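Local atomic coordinates of hydroxylase (Rhodococcus sp., PDB entry 2OR0), a protein that is a putative flavin-dependent hydroxylase of the acyl-CoA dehydrogenase superfamily, probably using reduced flavin and molecular oxygen to hydroxylate a substrate not yet identified. Residues I329-E333 / T398-P404; V25-I29 / D59-L65; A335-R339 / T391-A396. One frame throughout, in Å; residues are numbered along the deposited sequence.

Contact 1: I329-E333 / T398-P404; sequences ITFEE and TQLGGEP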
ATOM      1  N   ILE A 329      -8.636 -20.612   4.829  1.00 41.38           N
ATOM      2  CA  ILE A 329      -9.149 -19.337   5.379  1.00 39.67           C
ATOM      3  C   ILE A 329     -10.569 -19.033   4.854  1.00 38.84           C
ATOM      4  O   ILE A 329     -10.779 -18.906   3.646  1.00 39.16           O
ATOM      5  CB  ILE A 329      -8.158 -18.145   5.152  1.00 39.06           C
ATOM      6  CG1 ILE A 329      -6.817 -18.435   5.835  1.00 35.31           C
ATOM      7  CG2 ILE A 329      -8.773 -16.808   5.681  1.00 39.80           C
ATOM      8  CD1 ILE A 329      -5.684 -17.697   5.232  1.00 32.17           C
ATOM      9  N   THR A 330     -11.532 -18.927   5.769  1.00 37.43           N
ATOM     10  CA  THR A 330     -12.931 -18.732   5.388  1.00 36.68           C
ATOM     11  C   THR A 330     -13.275 -17.288   4.990  1.00 35.96           C
ATOM     12  O   THR A 330     -12.527 -16.362   5.299  1.00 35.34           O
ATOM     13  CB  THR A 330     -13.895 -19.174   6.495  1.00 36.14           C
ATOM     14  OG1 THR A 330     -13.864 -18.237   7.584  1.00 35.93           O
ATOM     15  CG2 THR A 330     -13.553 -20.583   6.980  1.00 37.63           C
ATOM     16  N   PHE A 331     -14.411 -17.128   4.305  1.00 35.37           N
ATOM     17  CA  PHE A 331     -14.931 -15.819   3.894  1.00 34.58           C
ATOM     18  C   PHE A 331     -15.095 -14.924   5.129  1.00 34.24           C
ATOM     19  O   PHE A 331     -14.600 -13.814   5.103  1.00 34.21           O
ATOM     20  CB  PHE A 331     -16.261 -15.954   3.120  1.00 34.54           C
ATOM     21  CG  PHE A 331     -16.891 -14.630   2.748  1.00 32.95           C
ATOM     22  CD1 PHE A 331     -16.556 -13.993   1.573  1.00 33.15           C
ATOM     23  CD2 PHE A 331     -17.813 -14.021   3.587  1.00 35.15           C
ATOM     24  CE1 PHE A 331     -17.146 -12.748   1.223  1.00 33.41           C
ATOM     25  CE2 PHE A 331     -18.392 -12.770   3.252  1.00 34.03           C
ATOM     26  CZ  PHE A 331     -18.051 -12.152   2.069  1.00 31.97           C
ATOM     27  N   GLU A 332     -15.735 -15.435   6.192  1.00 33.99           N
ATOM     28  CA  GLU A 332     -15.897 -14.718   7.476  1.00 34.82           C
ATOM     29  C   GLU A 332     -14.561 -14.249   8.059  1.00 34.06           C
ATOM     30  O   GLU A 332     -14.438 -13.107   8.483  1.00 33.88           O
ATOM     31  CB  GLU A 332     -16.667 -15.546   8.524  1.00 34.59           C
ATOM     32  CG  GLU A 332     -16.920 -14.779   9.882  1.00 35.88           C
ATOM     33  CD  GLU A 332     -17.714 -15.580  10.941  1.00 37.68           C
ATOM     34  OE1 GLU A 332     -18.435 -16.545  10.582  1.00 42.11           O
ATOM     35  OE2 GLU A 332     -17.622 -15.243  12.145  1.00 41.91           O
ATOM     36  N   GLU A 333     -13.562 -15.131   8.047  1.00 32.44           N
ATOM     37  CA  GLU A 333     -12.230 -14.781   8.478  1.00 32.18           C
ATOM     38  C   GLU A 333     -11.645 -13.663   7.630  1.00 30.49           C
ATOM     39  O   GLU A 333     -11.039 -12.730   8.156  1.00 29.45           O
ATOM     40  CB  GLU A 333     -11.309 -16.007   8.462  1.00 31.49           C
ATOM     41  CG  GLU A 333     -11.581 -16.979   9.619  1.00 34.05           C
ATOM     42  CD  GLU A 333     -10.722 -18.267   9.561  1.00 35.56           C
ATOM     43  OE1 GLU A 333     -10.269 -18.670   8.461  1.00 41.33           O
ATOM     44  OE2 GLU A 333     -10.502 -18.872  10.632  1.00 39.84           O
ATOM     45  N   THR A 398     -21.950 -11.611   8.564  1.00 30.39           N
ATOM     46  CA  THR A 398     -21.472 -13.004   8.629  1.00 31.39           C
ATOM     47  C   THR A 398     -21.478 -13.520  10.073  1.00 31.58           C
ATOM     48  O   THR A 398     -21.823 -14.686  10.321  1.00 31.00           O
ATOM     49  CB  THR A 398     -20.093 -13.220   7.971  1.00 31.22           C
ATOM     50  OG1 THR A 398     -19.076 -12.534   8.719  1.00 34.97           O
ATOM     51  CG2 THR A 398     -20.098 -12.692   6.568  1.00 31.01           C
ATOM     52  N   GLN A 399     -21.164 -12.641  11.025  1.00 31.47           N
ATOM     53  CA  GLN A 399     -21.132 -13.029  12.437  1.00 32.25           C
ATOM     54  C   GLN A 399     -22.508 -13.330  12.966  1.00 32.32           C
ATOM     55  O   GLN A 399     -22.648 -14.103  13.899  1.00 32.76           O
ATOM     56  CB  GLN A 399     -20.449 -11.974  13.304  1.00 32.55           C
ATOM     57  CG  GLN A 399     -18.950 -11.918  13.069  1.00 34.37           C
ATOM     58  CD  GLN A 399     -18.262 -11.045  14.085  1.00 37.58           C
ATOM     59  OE1 GLN A 399     -17.890  -9.916  13.787  1.00 38.19           O
ATOM     60  NE2 GLN A 399     -18.091 -11.563  15.303  1.00 38.43           N
ATOM     61  N   LEU A 400     -23.527 -12.742  12.359  1.00 32.51           N
ATOM     62  CA  LEU A 400     -24.909 -13.056  12.715  1.00 33.69           C
ATOM     63  C   LEU A 400     -25.454 -14.265  11.967  1.00 33.82           C
ATOM     64  O   LEU A 400     -26.625 -14.607  12.118  1.00 34.35           O
ATOM     65  CB  LEU A 400     -25.813 -11.877  12.403  1.00 34.34           C
ATOM     66  CG  LEU A 400     -26.192 -10.817  13.427  1.00 36.25           C
ATOM     67  CD1 LEU A 400     -25.069 -10.430  14.298  1.00 35.53           C
ATOM     68  CD2 LEU A 400     -26.692  -9.624  12.631  1.00 37.77           C
ATOM     69  N   GLY A 401     -24.620 -14.898  11.152  1.00 34.53           N
ATOM     70  CA  GLY A 401     -25.039 -16.064  10.398  1.00 35.88           C
ATOM     71  C   GLY A 401     -25.544 -15.802   8.990  1.00 37.13           C
ATOM     72  O   GLY A 401     -25.934 -16.753   8.295  1.00 36.98           O
ATOM     73  N   GLY A 402     -25.518 -14.532   8.561  1.00 37.14           N
ATOM     74  CA  GLY A 402     -26.030 -14.132   7.260  1.00 37.31           C
ATOM     75  C   GLY A 402     -24.984 -14.255   6.180  1.00 38.03           C
ATOM     76  O   GLY A 402     -23.817 -14.490   6.468  1.00 38.50           O
ATOM     77  N   GLU A 403     -25.396 -14.103   4.926  1.00 38.76           N
ATOM     78  CA  GLU A 403     -24.442 -14.129   3.811  1.00 40.61           C
ATOM     79  C   GLU A 403     -24.534 -12.848   2.994  1.00 40.31           C
ATOM     80  O   GLU A 403     -25.587 -12.543   2.418  1.00 40.55           O
ATOM     81  CB  GLU A 403     -24.577 -15.391   2.917  1.00 41.02           C
ATOM     82  CG  GLU A 403     -23.545 -16.514   3.250  1.00 46.06           C
ATOM     83  CD  GLU A 403     -22.119 -16.256   2.694  1.00 50.60           C
ATOM     84  OE1 GLU A 403     -21.922 -16.396   1.467  1.00 55.09           O
ATOM     85  OE2 GLU A 403     -21.185 -15.947   3.468  1.00 50.22           O
ATOM     86  N   PRO A 404     -23.446 -12.063   2.996  1.00 40.27           N
ATOM     87  CA  PRO A 404     -23.281 -10.936   2.103  1.00 40.66           C
ATOM     88  C   PRO A 404     -23.479 -11.370   0.663  1.00 41.25           C
ATOM     89  O   PRO A 404     -22.942 -12.405   0.240  1.00 40.33           O
ATOM     90  CB  PRO A 404     -21.825 -10.530   2.326  1.00 40.37           C
ATOM     91  CG  PRO A 404     -21.556 -10.910   3.699  1.00 40.63           C
ATOM     92  CD  PRO A 404     -22.296 -12.202   3.900  1.00 40.05           C
TER

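Contact 2: V25-I29 / D59-L65; sequences VLDRI and DSGAIRL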
ATOM      1  N   VAL A  25      16.478  -6.255   5.043  1.00 44.13           N
ATOM      2  CA  VAL A  25      16.013  -5.049   4.325  1.00 42.35           C
ATOM      3  C   VAL A  25      15.823  -3.844   5.268  1.00 41.58           C
ATOM      4  O   VAL A  25      16.328  -2.762   4.990  1.00 40.37           O
ATOM      5  CB  VAL A  25      14.762  -5.295   3.414  1.00 42.11           C
ATOM      6  CG1 VAL A  25      14.223  -3.958   2.875  1.00 40.90           C
ATOM      7  CG2 VAL A  25      15.126  -6.207   2.265  1.00 39.76           C
ATOM      8  N   LEU A  26      15.124  -4.046   6.386  1.00 41.72           N
ATOM      9  CA  LEU A  26      14.967  -2.976   7.390  1.00 42.62           C
ATOM     10  C   LEU A  26      16.297  -2.453   7.967  1.00 42.60           C
ATOM     11  O   LEU A  26      16.423  -1.261   8.230  1.00 42.69           O
ATOM     12  CB  LEU A  26      14.010  -3.397   8.506  1.00 42.51           C
ATOM     13  CG  LEU A  26      13.370  -2.319   9.405  1.00 43.71           C
ATOM     14  CD1 LEU A  26      12.900  -1.056   8.653  1.00 43.14           C
ATOM     15  CD2 LEU A  26      12.205  -2.933  10.162  1.00 43.38           C
ATOM     16  N   ASP A  27      17.290  -3.330   8.137  1.00 43.09           N
ATOM     17  CA  ASP A  27      18.632  -2.911   8.584  1.00 43.23           C
ATOM     18  C   ASP A  27      19.295  -2.032   7.536  1.00 42.39           C
ATOM     19  O   ASP A  27      19.968  -1.061   7.886  1.00 42.64           O
ATOM     20  CB  ASP A  27      19.553  -4.113   8.851  1.00 44.10           C
ATOM     21  CG  ASP A  27      19.064  -4.999   9.977  1.00 46.70           C
ATOM     22  OD1 ASP A  27      18.594  -4.466  11.017  1.00 48.45           O
ATOM     23  OD2 ASP A  27      19.172  -6.236   9.818  1.00 48.93           O
ATOM     24  N   ARG A  28      19.126  -2.384   6.260  1.00 41.25           N
ATOM     25  CA  ARG A  28      19.658  -1.560   5.157  1.00 41.21           C
ATOM     26  C   ARG A  28      18.997  -0.172   5.071  1.00 40.35           C
ATOM     27  O   ARG A  28      19.655   0.826   4.789  1.00 39.82           O
ATOM     28  CB  ARG A  28      19.512  -2.275   3.818  1.00 41.50           C
ATOM     29  CG  ARG A  28      20.237  -3.591   3.720  1.00 43.90           C
ATOM     30  CD  ARG A  28      20.293  -4.025   2.289  1.00 48.31           C
ATOM     31  NE  ARG A  28      19.678  -5.331   2.119  1.00 52.24           N
ATOM     32  CZ  ARG A  28      19.339  -5.847   0.939  1.00 54.91           C
ATOM     33  NH1 ARG A  28      19.543  -5.161  -0.188  1.00 54.81           N
ATOM     34  NH2 ARG A  28      18.778  -7.047   0.891  1.00 55.15           N
ATOM     35  N   ILE A  29      17.694  -0.132   5.315  1.00 40.10           N
ATOM     36  CA  ILE A  29      16.931   1.115   5.416  1.00 39.90           C
ATOM     37  C   ILE A  29      17.446   1.983   6.577  1.00 40.65           C
ATOM     38  O   ILE A  29      17.608   3.201   6.432  1.00 40.10           O
ATOM     39  CB  ILE A  29      15.413   0.803   5.569  1.00 39.36           C
ATOM     40  CG1 ILE A  29      14.848   0.206   4.266  1.00 38.37           C
ATOM     41  CG2 ILE A  29      14.610   2.043   6.027  1.00 38.47           C
ATOM     42  CD1 ILE A  29      14.849   1.177   3.061  1.00 37.51           C
ATOM     43  N   ASP A  59      17.783   0.012  -4.183  1.00 38.55           N
ATOM     44  CA  ASP A  59      19.020  -0.597  -3.684  1.00 39.47           C
ATOM     45  C   ASP A  59      18.872  -1.331  -2.355  1.00 39.41           C
ATOM     46  O   ASP A  59      19.647  -2.244  -2.066  1.00 39.79           O
ATOM     47  CB  ASP A  59      20.111   0.467  -3.517  1.00 40.06           C
ATOM     48  CG  ASP A  59      20.521   1.100  -4.839  1.00 42.65           C
ATOM     49  OD1 ASP A  59      20.223   0.527  -5.915  1.00 44.78           O
ATOM     50  OD2 ASP A  59      21.153   2.178  -4.796  1.00 46.83           O
ATOM     51  N   SER A  60      17.911  -0.918  -1.530  1.00 39.00           N
ATOM     52  CA  SER A  60      17.704  -1.538  -0.210  1.00 38.43           C
ATOM     53  C   SER A  60      17.081  -2.914  -0.338  1.00 37.68           C
ATOM     54  O   SER A  60      17.081  -3.689   0.627  1.00 38.22           O
ATOM     55  CB  SER A  60      16.779  -0.668   0.642  1.00 39.30           C
ATOM     56  OG  SER A  60      15.407  -0.894   0.276  1.00 40.58           O
ATOM     57  N   GLY A  61      16.543  -3.216  -1.523  1.00 36.38           N
ATOM     58  CA  GLY A  61      15.783  -4.439  -1.743  1.00 35.14           C
ATOM     59  C   GLY A  61      14.342  -4.402  -1.245  1.00 35.13           C
ATOM     60  O   GLY A  61      13.665  -5.425  -1.246  1.00 34.94           O
ATOM     61  N   ALA A  62      13.855  -3.242  -0.810  1.00 34.59           N
ATOM     62  CA  ALA A  62      12.474  -3.156  -0.285  1.00 34.90           C
ATOM     63  C   ALA A  62      11.364  -3.680  -1.209  1.00 34.69           C
ATOM     64  O   ALA A  62      10.403  -4.296  -0.740  1.00 35.38           O
ATOM     65  CB  ALA A  62      12.150  -1.740   0.165  1.00 34.60           C
ATOM     66  N   ILE A  63      11.473  -3.429  -2.511  1.00 34.26           N
ATOM     67  CA  ILE A  63      10.435  -3.868  -3.443  1.00 33.83           C
ATOM     68  C   ILE A  63      10.516  -5.378  -3.719  1.00 34.64           C
ATOM     69  O   ILE A  63       9.534  -5.992  -4.139  1.00 34.86           O
ATOM     70  CB  ILE A  63      10.474  -3.035  -4.749  1.00 33.80           C
ATOM     71  CG1 ILE A  63      10.476  -1.530  -4.420  1.00 33.91           C
ATOM     72  CG2 ILE A  63       9.360  -3.452  -5.736  1.00 31.82           C
ATOM     73  CD1 ILE A  63       9.280  -1.036  -3.616  1.00 32.76           C
ATOM     74  N   ARG A  64      11.671  -5.984  -3.437  1.00 34.53           N
ATOM     75  CA  ARG A  64      11.842  -7.426  -3.595  1.00 34.65           C
ATOM     76  C   ARG A  64      11.394  -8.275  -2.391  1.00 33.75           C
ATOM     77  O   ARG A  64      11.479  -9.527  -2.418  1.00 32.37           O
ATOM     78  CB  ARG A  64      13.293  -7.716  -3.956  1.00 35.84           C
ATOM     79  CG  ARG A  64      13.581  -7.364  -5.419  1.00 39.94           C
ATOM     80  CD  ARG A  64      14.967  -7.773  -5.837  1.00 45.70           C
ATOM     81  NE  ARG A  64      15.971  -7.140  -4.994  1.00 51.12           N
ATOM     82  CZ  ARG A  64      17.266  -7.108  -5.280  1.00 56.08           C
ATOM     83  NH1 ARG A  64      17.713  -7.674  -6.412  1.00 57.33           N
ATOM     84  NH2 ARG A  64      18.114  -6.506  -4.437  1.00 57.40           N
ATOM     85  N   LEU A  65      10.894  -7.601  -1.355  1.00 32.63           N
ATOM     86  CA  LEU A  65      10.397  -8.263  -0.143  1.00 32.44           C
ATOM     87  C   LEU A  65       9.479  -9.455  -0.402  1.00 32.00           C
ATOM     88  O   LEU A  65       9.661 -10.521   0.193  1.00 32.24           O
ATOM     89  CB  LEU A  65       9.712  -7.260   0.802  1.00 32.83           C
ATOM     90  CG  LEU A  65      10.625  -6.310   1.597  1.00 33.34           C
ATOM     91  CD1 LEU A  65       9.813  -5.166   2.215  1.00 32.24           C
ATOM     92  CD2 LEU A  65      11.405  -7.060   2.661  1.00 34.54           C
TER

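Contact 3: A335-R339 / T391-A396; sequences AIGRR and TNHASA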
ATOM      1  N   ALA A 335     -13.319 -11.411   5.934  1.00 24.60           N
ATOM      2  CA  ALA A 335     -14.178 -10.238   6.121  1.00 25.08           C
ATOM      3  C   ALA A 335     -13.772  -9.515   7.405  1.00 25.42           C
ATOM      4  O   ALA A 335     -13.665  -8.275   7.441  1.00 24.84           O
ATOM      5  CB  ALA A 335     -15.653 -10.664   6.199  1.00 23.79           C
ATOM      6  N   ILE A 336     -13.540 -10.320   8.454  1.00 25.25           N
ATOM      7  CA  ILE A 336     -13.113  -9.818   9.756  1.00 25.34           C
ATOM      8  C   ILE A 336     -11.729  -9.247   9.643  1.00 24.77           C
ATOM      9  O   ILE A 336     -11.466  -8.195  10.204  1.00 26.12           O
ATOM     10  CB  ILE A 336     -13.220 -10.891  10.880  1.00 25.60           C
ATOM     11  CG1 ILE A 336     -14.708 -11.174  11.144  1.00 25.12           C
ATOM     12  CG2 ILE A 336     -12.528 -10.378  12.201  1.00 25.50           C
ATOM     13  CD1 ILE A 336     -14.988 -12.303  12.167  1.00 27.07           C
ATOM     14  N   GLY A 337     -10.839  -9.907   8.903  1.00 23.51           N
ATOM     15  CA  GLY A 337      -9.535  -9.338   8.667  1.00 22.43           C
ATOM     16  C   GLY A 337      -9.540  -7.985   7.938  1.00 23.35           C
ATOM     17  O   GLY A 337      -8.679  -7.111   8.198  1.00 22.92           O
ATOM     18  N   ARG A 338     -10.448  -7.827   6.974  1.00 23.15           N
ATOM     19  CA  ARG A 338     -10.581  -6.552   6.259  1.00 23.21           C
ATOM     20  C   ARG A 338     -11.087  -5.505   7.228  1.00 22.46           C
ATOM     21  O   ARG A 338     -10.605  -4.399   7.231  1.00 23.67           O
ATOM     22  CB  ARG A 338     -11.509  -6.671   5.034  1.00 22.75           C
ATOM     23  CG  ARG A 338     -10.758  -7.143   3.789  1.00 22.79           C
ATOM     24  CD  ARG A 338     -10.119  -5.954   3.057  1.00 22.21           C
ATOM     25  NE  ARG A 338     -11.162  -5.166   2.413  1.00 23.35           N
ATOM     26  CZ  ARG A 338     -11.153  -3.838   2.267  1.00 24.33           C
ATOM     27  NH1 ARG A 338     -10.161  -3.097   2.759  1.00 19.53           N
ATOM     28  NH2 ARG A 338     -12.173  -3.252   1.634  1.00 24.25           N
ATOM     29  N   ARG A 339     -12.057  -5.870   8.049  1.00 22.39           N
ATOM     30  CA  ARG A 339     -12.611  -4.979   9.049  1.00 23.30           C
ATOM     31  C   ARG A 339     -11.514  -4.429   9.982  1.00 23.07           C
ATOM     32  O   ARG A 339     -11.431  -3.221  10.240  1.00 22.78           O
ATOM     33  CB  ARG A 339     -13.669  -5.723   9.861  1.00 22.81           C
ATOM     34  CG  ARG A 339     -14.249  -4.881  10.974  1.00 26.25           C
ATOM     35  CD  ARG A 339     -15.434  -5.544  11.645  1.00 28.44           C
ATOM     36  NE  ARG A 339     -15.029  -6.694  12.454  1.00 31.09           N
ATOM     37  CZ  ARG A 339     -15.852  -7.682  12.812  1.00 30.91           C
ATOM     38  NH1 ARG A 339     -17.111  -7.683  12.418  1.00 28.48           N
ATOM     39  NH2 ARG A 339     -15.418  -8.668  13.580  1.00 31.91           N
ATOM     40  N   THR A 391     -17.874  -3.022   4.483  1.00 25.20           N
ATOM     41  CA  THR A 391     -17.125  -4.100   5.126  1.00 26.06           C
ATOM     42  C   THR A 391     -17.545  -4.294   6.590  1.00 26.41           C
ATOM     43  O   THR A 391     -17.650  -5.434   7.064  1.00 26.78           O
ATOM     44  CB  THR A 391     -15.640  -3.822   5.039  1.00 25.65           C
ATOM     45  OG1 THR A 391     -15.306  -3.694   3.660  1.00 26.39           O
ATOM     46  CG2 THR A 391     -14.804  -4.958   5.679  1.00 25.92           C
ATOM     47  N   ASN A 392     -17.794  -3.195   7.307  1.00 25.87           N
ATOM     48  CA  ASN A 392     -18.233  -3.314   8.689  1.00 25.00           C
ATOM     49  C   ASN A 392     -19.562  -4.026   8.714  1.00 25.12           C
ATOM     50  O   ASN A 392     -19.767  -4.954   9.509  1.00 23.87           O
ATOM     51  CB  ASN A 392     -18.334  -1.954   9.369  1.00 25.26           C
ATOM     52  CG  ASN A 392     -16.972  -1.382   9.814  1.00 25.98           C
ATOM     53  OD1 ASN A 392     -16.834  -0.162   9.976  1.00 29.98           O
ATOM     54  ND2 ASN A 392     -15.994  -2.225  10.017  1.00 22.73           N
ATOM     55  N   HIS A 393     -20.462  -3.600   7.817  1.00 25.29           N
ATOM     56  CA  HIS A 393     -21.791  -4.197   7.658  1.00 25.89           C
ATOM     57  C   HIS A 393     -21.668  -5.691   7.293  1.00 25.64           C
ATOM     58  O   HIS A 393     -22.317  -6.536   7.904  1.00 25.30           O
ATOM     59  CB  HIS A 393     -22.586  -3.435   6.565  1.00 26.92           C
ATOM     60  CG  HIS A 393     -23.952  -4.001   6.270  1.00 28.19           C
ATOM     61  ND1 HIS A 393     -25.039  -3.203   5.983  1.00 30.10           N
ATOM     62  CD2 HIS A 393     -24.400  -5.278   6.168  1.00 31.49           C
ATOM     63  CE1 HIS A 393     -26.103  -3.957   5.754  1.00 30.81           C
ATOM     64  NE2 HIS A 393     -25.737  -5.223   5.847  1.00 31.86           N
ATOM     65  N   ALA A 394     -20.852  -5.994   6.284  1.00 25.82           N
ATOM     66  CA  ALA A 394     -20.785  -7.368   5.748  1.00 26.38           C
ATOM     67  C   ALA A 394     -20.157  -8.345   6.755  1.00 26.15           C
ATOM     68  O   ALA A 394     -20.666  -9.437   6.948  1.00 26.18           O
ATOM     69  CB  ALA A 394     -20.028  -7.391   4.457  1.00 25.57           C
ATOM     70  N   SER A 395     -19.071  -7.929   7.396  1.00 25.99           N
ATOM     71  CA  SER A 395     -18.417  -8.752   8.425  1.00 26.46           C
ATOM     72  C   SER A 395     -19.360  -8.991   9.587  1.00 26.53           C
ATOM     73  O   SER A 395     -19.504 -10.112  10.017  1.00 27.20           O
ATOM     74  CB  SER A 395     -17.097  -8.129   8.878  1.00 26.49           C
ATOM     75  OG  SER A 395     -17.297  -6.896   9.560  1.00 26.59           O
ATOM     76  N   ALA A 396     -20.052  -7.955  10.057  1.00 26.27           N
ATOM     77  CA  ALA A 396     -21.049  -8.121  11.116  1.00 26.53           C
ATOM     78  C   ALA A 396     -22.188  -9.075  10.696  1.00 27.57           C
ATOM     79  O   ALA A 396     -22.706  -9.864  11.520  1.00 26.77           O
ATOM     80  CB  ALA A 396     -21.625  -6.769  11.530  1.00 26.30           C
TER
HETATM   81  O   HOH W   1     -14.296  -5.273   1.619  1.00 33.69           O
HETATM   82  O   HOH W   2     -13.402  -1.442  10.085  1.00 27.01           O

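Contact 1: I329-E333 / T398-P404
Glu332, Phe331 and Thr398 carry this contact, the two branches of the threonine dividing the work. Its methyl CG2 lies in the plane of the Phe331 ring, at the edge, 3.7 Å from CE2. Pro404 CG meets Phe331 CE2, also at 3.7 Å and near the ring plane, so that Thr398 and Pro404 share one edge of the phenyl group. The other branch, Thr398 OG1, sits 3.3 Å from Glu332 CG; that hydroxyl is hydrogen-bonded to Ser395 O, one turn back. With CG anti to the backbone N (chi1 -177°) and an extended chain beyond, Glu332 reaches alongside Thr398 until OE2 comes 3.7 Å from Gln399 CG. The arrangement joins a helix start to a helix end: Thr330 and Glu333 form a capping box at the N-terminus of helix 331-356, while Gly401, with positive phi, closes helix 389-399 in a Schellman motif. Beyond that turn the chain folds back, bringing Glu403 OE2 obliquely to Phe331 CD2 at 3.9 Å, the ring and carboxylate planes 77° apart. Arg409 forms a salt bridge with Glu403 OE1 and a cation-pi contact with Phe331.

Contact 2: V25-I29 / D59-L65
Arg28 lays one face of its guanidinium over the carbonyl oxygen of Ser60, which stands 2.9 Å above the plane, offset toward the rim. Arg28 NH1 is only 3.0 Å from Ser60 O, yet the angle is too poor for a hydrogen bond; the approach is probably electrostatic, a cation on a carbonyl at a helix C-terminus. The bend at chi3 (-122°) turns the group over the end of helix 51-60, and NH2 hydrogen-bonds Tyr74 OH. One turn earlier in helix 24-31, Val25 straddles the same oxygen, CG1 and CG2 each 3.6 Å from Ser60 O. Val25 CG1 also rests on Ala62 CA at 3.7 Å, whereas the Val25 and Leu65 side chains cross obliquely, CG2 of the valine 3.8 Å from CD2 of the leucine. One residue after Arg28, Ile29 brings CD1 to within 3.5 Å of Ser60 OG. That hydroxyl accepts from Ala62 N in an ST turn and also bonds to Leu57 O, while Gly61 gives the helix its Schellman ending. Replacing Arg28 with an alanine would probably leave Tyr74 OH without its guanidinium partner and the Ser60 carbonyl without a nearby positive charge. The chemistry is thus mixed: aliphatic branches of Val25 and Ile29 pack on the serine, and a positive charge lies over its carbonyl, probably offsetting the partial negative charge of the helix end.

Contact 3: A335-R339 / T391-A396
Ser395 and Thr391, one turn apart on helix 389-399, press their side chains against Ala335 and Arg339 of helix 331-356, and here the packing is close. Ser395 CB lies 4.0 Å from Ala335 CB, the small residues bringing the two backbones together. Thr391 turns its methyl to the neighbouring helix: CG2, anti to the backbone N, is 3.7 Å from Arg339 N and also touches Arg338 CB. The aliphatic part of Arg339 runs past the serine, with CD 3.1 Å from Ser395 OG, and the bend at chi3 (71°) turns the guanidinium back toward the serine. Arg339 NH1 gives Ser395 OG a weak hydrogen bond of 3.0 Å, reached obliquely at an N-H...O angle of only 124°; the stronger partner of Arg339 NH1 is Gln399 OE1.

The two segments form a nearly antiparallel helix pair, their axes 8.8 Å apart at closest and inclined at 145°. Antiparallel helix packing of this kind is the framework of the all-helical C-terminal domain of acyl-CoA dehydrogenase relatives, to which segment 335-339 belongs by sequence.

The looser, partly exposed side is that of Asn392. Its ND2 passes at about a right angle to the Arg339 chain, against CG, and a water spans the remaining distance, accepting from Asn392 ND2 and donating to Arg339 O, both legs 2.7 Å long. Between the buried residues a second water accepts from Arg338 NH2 and bonds to Thr391 OG1 at 2.8 Å, spanning a pair whose direct separation is too long for a bond. Arg338 is further held through NH1 by Gln341 OE1 and the backbone oxygen of Val385.

How the contacts relate
Contacts 1 and 3 are neighbours on the same helix pair, 331-356 with 389-399, their centres about 8 Å apart, and contact 3 is nested inside the chain loop that contact 1 closes. They touch through the Gln399–Arg339 pair, and Pro404 CG packs on Ala394 O. Together they hold the last helix along the start of helix 331-356. Contact 2 comes earlier in the chain, in series with both, joining helix 24-31 to the end of helix 51-60. It lies across the chain's centre, about 37 Å from contact 1 and 32 Å from contact 3 between centres, so the two contacts on the C-terminal helices and the one on the N-terminal helices are separate, with no touch between them.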